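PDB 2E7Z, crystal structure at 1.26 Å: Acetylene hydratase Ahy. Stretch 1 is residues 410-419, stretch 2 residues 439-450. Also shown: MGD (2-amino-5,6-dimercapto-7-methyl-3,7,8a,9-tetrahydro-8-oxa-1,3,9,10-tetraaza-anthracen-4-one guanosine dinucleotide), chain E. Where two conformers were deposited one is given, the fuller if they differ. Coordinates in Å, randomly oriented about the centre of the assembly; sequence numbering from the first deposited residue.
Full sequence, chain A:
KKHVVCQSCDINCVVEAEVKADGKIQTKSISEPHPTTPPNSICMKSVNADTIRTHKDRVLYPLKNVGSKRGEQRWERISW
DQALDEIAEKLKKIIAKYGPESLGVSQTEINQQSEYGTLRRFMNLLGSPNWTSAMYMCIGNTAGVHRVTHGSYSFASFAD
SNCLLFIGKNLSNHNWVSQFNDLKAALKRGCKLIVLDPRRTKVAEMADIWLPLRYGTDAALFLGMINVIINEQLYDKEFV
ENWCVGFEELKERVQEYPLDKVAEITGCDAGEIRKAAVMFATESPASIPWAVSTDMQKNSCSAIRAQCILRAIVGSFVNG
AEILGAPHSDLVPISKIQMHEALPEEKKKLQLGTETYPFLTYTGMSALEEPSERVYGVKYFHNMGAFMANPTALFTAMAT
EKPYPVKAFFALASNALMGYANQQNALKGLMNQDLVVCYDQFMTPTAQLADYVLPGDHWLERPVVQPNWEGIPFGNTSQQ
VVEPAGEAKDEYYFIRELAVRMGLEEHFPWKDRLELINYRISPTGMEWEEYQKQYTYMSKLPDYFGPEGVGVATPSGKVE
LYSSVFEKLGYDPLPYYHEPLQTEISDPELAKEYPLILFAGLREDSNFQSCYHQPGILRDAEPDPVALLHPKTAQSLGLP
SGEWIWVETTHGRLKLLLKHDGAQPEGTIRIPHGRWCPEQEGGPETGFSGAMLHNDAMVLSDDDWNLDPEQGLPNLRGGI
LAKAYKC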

# COMPACT_ATOMS: atom_id res chain seq x y z
N PHE A 410 -7.09 12.58 12.00
CA PHE A 410 -8.22 11.90 11.38
C PHE A 410 -7.73 10.59 10.78
O PHE A 410 -6.77 10.59 9.99
CB PHE A 410 -8.91 12.70 10.26
CG PHE A 410 -9.51 14.01 10.66
CD1 PHE A 410 -9.65 14.41 11.97
CD2 PHE A 410 -9.97 14.85 9.64
CE1 PHE A 410 -10.25 15.65 12.29
CE2 PHE A 410 -10.57 16.07 9.94
CZ PHE A 410 -10.73 16.44 11.28
N ALA A 411 -8.43 9.50 11.08
CA ALA A 411 -8.17 8.19 10.50
C ALA A 411 -9.34 7.85 9.59
O ALA A 411 -10.47 7.67 10.09
CB ALA A 411 -7.99 7.13 11.58
N LEU A 412 -9.11 7.75 8.28
CA LEU A 412 -10.16 7.53 7.28
C LEU A 412 -9.92 6.19 6.64
O LEU A 412 -9.00 6.02 5.86
CB LEU A 412 -10.19 8.64 6.23
CG LEU A 412 -10.20 10.07 6.77
CD1 LEU A 412 -10.07 11.12 5.65
CD2 LEU A 412 -11.42 10.32 7.63
N ALA A 413 -10.75 5.20 7.03
CA ALA A 413 -10.59 3.80 6.63
C ALA A 413 -9.15 3.34 6.85
O ALA A 413 -8.54 2.70 5.99
CB ALA A 413 -11.06 3.55 5.21
N SER A 414 -8.62 3.66 8.03
CA SER A 414 -7.24 3.37 8.36
C SER A 414 -7.11 3.07 9.85
O SER A 414 -7.38 3.93 10.70
CB SER A 414 -6.37 4.59 7.97
OG SER A 414 -5.03 4.46 8.47
N ASN A 415 -6.73 1.82 10.15
CA ASN A 415 -6.47 1.43 11.53
C ASN A 415 -5.03 1.81 11.82
O ASN A 415 -4.14 0.99 11.99
CB ASN A 415 -6.74 -0.07 11.67
CG ASN A 415 -6.53 -0.58 13.08
OD1 ASN A 415 -6.52 0.17 14.05
ND2 ASN A 415 -6.44 -1.90 13.18
N ALA A 416 -4.83 3.13 11.88
CA ALA A 416 -3.51 3.75 11.92
C ALA A 416 -2.61 3.29 13.06
O ALA A 416 -1.40 3.14 12.87
CB ALA A 416 -3.64 5.30 11.92
N LEU A 417 -3.19 3.02 14.23
CA LEU A 417 -2.38 2.50 15.33
C LEU A 417 -1.53 1.31 14.87
O LEU A 417 -0.40 1.14 15.32
CB LEU A 417 -3.30 2.09 16.50
CG LEU A 417 -2.57 1.42 17.65
CD1 LEU A 417 -1.62 2.38 18.37
CD2 LEU A 417 -3.61 0.87 18.62
N MET A 418 -2.12 0.46 14.02
CA MET A 418 -1.52 -0.82 13.66
C MET A 418 -0.97 -0.86 12.25
O MET A 418 -0.54 -1.94 11.80
CB MET A 418 -2.59 -1.94 13.82
CG MET A 418 -2.92 -2.30 15.28
SD MET A 418 -4.35 -3.41 15.48
CE MET A 418 -4.05 -4.74 14.29
N GLY A 419 -0.98 0.29 11.56
CA GLY A 419 -0.80 0.30 10.10
C GLY A 419 0.56 0.76 9.65
O GLY A 419 0.80 0.93 8.44
N TYR A 439 -13.11 7.41 11.07
CA TYR A 439 -14.21 7.14 10.15
C TYR A 439 -14.02 5.71 9.66
O TYR A 439 -13.09 5.40 8.89
CB TYR A 439 -14.20 8.19 9.01
CG TYR A 439 -15.15 7.92 7.87
CD1 TYR A 439 -16.53 8.06 8.03
CD2 TYR A 439 -14.65 7.55 6.61
CE1 TYR A 439 -17.38 7.83 6.95
CE2 TYR A 439 -15.50 7.33 5.56
CZ TYR A 439 -16.87 7.47 5.72
OH TYR A 439 -17.67 7.19 4.64
N ASP A 440 -14.87 4.80 10.16
CA ASP A 440 -14.60 3.37 9.99
C ASP A 440 -15.91 2.62 10.01
O ASP A 440 -16.98 3.22 10.08
CB ASP A 440 -13.64 2.86 11.10
CG ASP A 440 -12.77 1.67 10.66
OD1 ASP A 440 -13.32 0.54 10.60
OD2 ASP A 440 -11.55 1.87 10.38
N GLN A 441 -15.79 1.30 9.95
CA GLN A 441 -16.96 0.40 10.03
C GLN A 441 -17.07 -0.29 11.38
O GLN A 441 -18.13 -0.81 11.71
CB GLN A 441 -16.85 -0.63 8.91
CG GLN A 441 -17.05 -0.01 7.52
CD GLN A 441 -16.86 -0.95 6.33
OE1 GLN A 441 -17.24 -0.59 5.20
NE2 GLN A 441 -16.26 -2.10 6.54
N PHE A 442 -15.98 -0.31 12.15
CA PHE A 442 -15.95 -1.02 13.43
C PHE A 442 -15.20 -0.22 14.48
O PHE A 442 -14.46 0.72 14.15
CB PHE A 442 -15.31 -2.40 13.22
CG PHE A 442 -16.15 -3.30 12.34
CD1 PHE A 442 -17.22 -4.00 12.89
CD2 PHE A 442 -15.93 -3.38 10.98
CE1 PHE A 442 -18.04 -4.80 12.08
CE2 PHE A 442 -16.74 -4.16 10.15
CZ PHE A 442 -17.82 -4.86 10.73
N MET A 443 -15.39 -0.62 15.74
CA MET A 443 -14.65 -0.05 16.86
C MET A 443 -13.24 -0.67 16.87
O MET A 443 -12.89 -1.49 17.71
CB MET A 443 -15.42 -0.26 18.17
CG MET A 443 -14.85 0.44 19.39
SD MET A 443 -14.63 2.26 19.28
CE MET A 443 -16.31 2.86 19.37
N THR A 444 -12.42 -0.26 15.91
CA THR A 444 -11.07 -0.75 15.77
C THR A 444 -10.20 -0.24 16.92
O THR A 444 -10.59 0.65 17.67
CB THR A 444 -10.46 -0.26 14.45
OG1 THR A 444 -10.29 1.16 14.56
CG2 THR A 444 -11.35 -0.61 13.28
N PRO A 445 -8.99 -0.81 17.07
CA PRO A 445 -8.09 -0.30 18.07
C PRO A 445 -7.83 1.21 17.94
O PRO A 445 -7.73 1.90 18.92
CB PRO A 445 -6.83 -1.15 17.88
CG PRO A 445 -7.40 -2.51 17.38
CD PRO A 445 -8.51 -2.07 16.46
N THR A 446 -7.76 1.70 16.70
CA THR A 446 -7.63 3.14 16.47
C THR A 446 -8.90 3.90 16.87
O THR A 446 -8.83 4.92 17.53
CB THR A 446 -7.29 3.41 14.99
OG1 THR A 446 -6.07 2.74 14.71
CG2 THR A 446 -7.10 4.88 14.77
N ALA A 447 -10.07 3.37 16.49
CA ALA A 447 -11.33 4.02 16.85
C ALA A 447 -11.49 4.10 18.38
O ALA A 447 -12.05 5.05 18.92
CB ALA A 447 -12.50 3.26 16.23
N GLN A 448 -10.92 3.11 19.06
CA GLN A 448 -11.01 3.08 20.53
C GLN A 448 -10.34 4.26 21.20
O GLN A 448 -10.63 4.63 22.33
CB GLN A 448 -10.38 1.81 21.02
CG GLN A 448 -11.34 0.63 20.77
CD GLN A 448 -10.74 -0.71 21.14
OE1 GLN A 448 -9.97 -0.82 22.10
NE2 GLN A 448 -11.10 -1.75 20.37
N LEU A 449 -9.43 4.87 20.44
CA LEU A 449 -8.64 6.04 20.87
C LEU A 449 -9.22 7.36 20.39
O LEU A 449 -8.62 8.42 20.60
CB LEU A 449 -7.18 5.87 20.40
CG LEU A 449 -6.40 4.79 21.17
CD1 LEU A 449 -5.25 4.18 20.37
CD2 LEU A 449 -5.92 5.30 22.51
N ALA A 450 -10.41 7.31 19.78
CA ALA A 450 -10.97 8.50 19.18
C ALA A 450 -11.83 9.32 20.14
O ALA A 450 -12.32 8.79 21.14
CB ALA A 450 -11.75 8.15 17.94
PB MGD E . -5.90 -1.43 7.93
O1B MGD E . -4.73 -0.87 8.69
O2B MGD E . -6.42 -2.78 8.27
O3B MGD E . -5.62 -1.47 6.35
O3A MGD E . -3.65 -0.44 5.19
PA MGD E . -5.25 -0.31 5.30
O1A MGD E . -5.94 -0.71 4.03
O2A MGD E . -5.50 1.05 5.89
O5' MGD E . -7.09 -0.35 8.09
C5' MGD E . -8.17 -0.38 7.18
C4' MGD E . -9.38 0.11 7.95
O4' MGD E . -10.41 0.39 6.99
C3' MGD E . -10.00 -0.96 8.86
O3' MGD E . -10.07 -0.44 10.20
C2' MGD E . -11.40 -1.26 8.29
O2' MGD E . -12.44 -1.55 9.24
C1' MGD E . -11.70 0.03 7.56
N9 MGD E . -12.60 -0.06 6.40
C8 MGD E . -12.65 -1.04 5.47
N7 MGD E . -13.52 -0.73 4.50
C5 MGD E . -13.99 0.50 4.78
C6 MGD E . -14.93 1.44 4.18
O6 MGD E . -15.52 1.17 3.11
N1 MGD E . -15.08 2.61 4.82
C2 MGD E . -14.53 2.94 5.98
N2 MGD E . -14.78 4.17 6.52
N3 MGD E . -13.67 2.12 6.59
C4 MGD E . -13.38 0.94 6.02
C10 MGD E . -3.12 -1.39 4.26
C11 MGD E . -1.65 -1.05 4.08
O11 MGD E . -1.04 -1.34 5.33
C12 MGD E . -1.06 -1.89 2.98
S12 MGD E . -1.83 -1.89 1.45
C13 MGD E . 0.08 -2.58 3.17
S13 MGD E . 0.71 -3.64 2.00
C14 MGD E . 0.88 -2.49 4.44
N15 MGD E . 0.81 -3.72 5.21
C16 MGD E . 1.43 -3.64 6.42
C17 MGD E . 2.10 -4.77 7.09
O17 MGD E . 2.14 -5.90 6.54
N18 MGD E . 2.67 -4.55 8.29
C19 MGD E . 2.65 -3.34 8.91
N19 MGD E . 3.23 -3.18 10.11
N20 MGD E . 2.04 -2.28 8.37
C21 MGD E . 1.45 -2.37 7.17
N22 MGD E . 0.87 -1.29 6.63
C23 MGD E . 0.38 -1.30 5.27
O HOH W 1 -10.46 4.51 10.09
O HOH W 2 -9.54 2.40 12.28

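The two stretches begin side by side as the ends of two parallel strands. Leu412 and Tyr439 form the bridge, their CA atoms 5.0 Å apart, and Tyr439 reaches along its neighbour in both directions: Tyr439 N donates to Ala411 O at 2.8 Å, and Tyr439 O accepts from Ala413 N at 3.0 Å. Both bonds are nearly straight, as expected of parallel strands in register. Beyond the bridge the chains leave the strand pattern. Ala413 adopts phi/psi of 49/47, a left-handed conformation that turns stretch 1 out of the sheet, while stretch 2 passes through Asp440 into a loop and then into residues 445-448, whose torsions are helical. The chains meet again where Asn415 lies near Thr446, CA to CA 5.4 Å.

Between these two meeting points, water and cofactor fill the gap. Water 1 accepts from Ser414 N at 2.9 Å and lies within hydrogen-bonding distance of Tyr439 O (3.0 Å) and Asp440 OD2 (2.9 Å). Water 2 has Ser414 O at 3.1 Å, Asp440 OD2 at 2.8 Å and Thr444 OG1 at 2.7 Å, all within hydrogen-bonding distance. An aspartate suits this position because its two oxygens can each accept several bonds: Asp440 OD1 accepts from Gln441 N at 2.7 Å, Phe442 N at 3.2 Å and MGD O2' at 2.6 Å, while Asp440 OD2 accepts from MGD O3' at 2.7 Å. From the other stretch, Asn415 N donates to MGD O5' at 3.0 Å, so the cofactor is gripped by both chains.

At the second meeting point Thr446 is the centre, and it has the largest area covered by the opposing stretch. With chi1 at -59° (m), Thr446 OG1 donates to Asn415 OD1 at 2.7 Å and accepts from Leu417 N at 2.9 Å. A hydroxyl fits here because it can give and receive at once. Thr446 N also donates to Asn415 OD1, at 3.3 Å, so one amide oxygen takes both the backbone and side-chain protons of the same threonine. The asparagine's t rotamer extends its amide to this site, and its ND2 is satisfied elsewhere in the structure. The threonine's methyl serves a different need: Thr446 CG2 lies 4.0 Å from Ala411 CB, a small side chain pointing toward stretch 2.

Apolar contacts flank these polar groups. Near the bridge, Leu412 CD2 packs 3.8 Å from Tyr439 CB, both side chains lying on the same face of the sheet; MGD N2 sits over one face of the tyrosine ring. Farther along, Leu417 points toward stretch 2 and Leu417 CD2 reaches Pro445 CB at 3.9 Å and Leu449 CD1 at 4.1 Å, so that one methyl of the leucine touches two apolar partners. Met418 SD approaches Pro445 CG at 3.7 Å, its long, unbranched chain reaching the proline ring. Together the two stretches bury 516 Å², and the residues that make these contacts are all buried in the assembly.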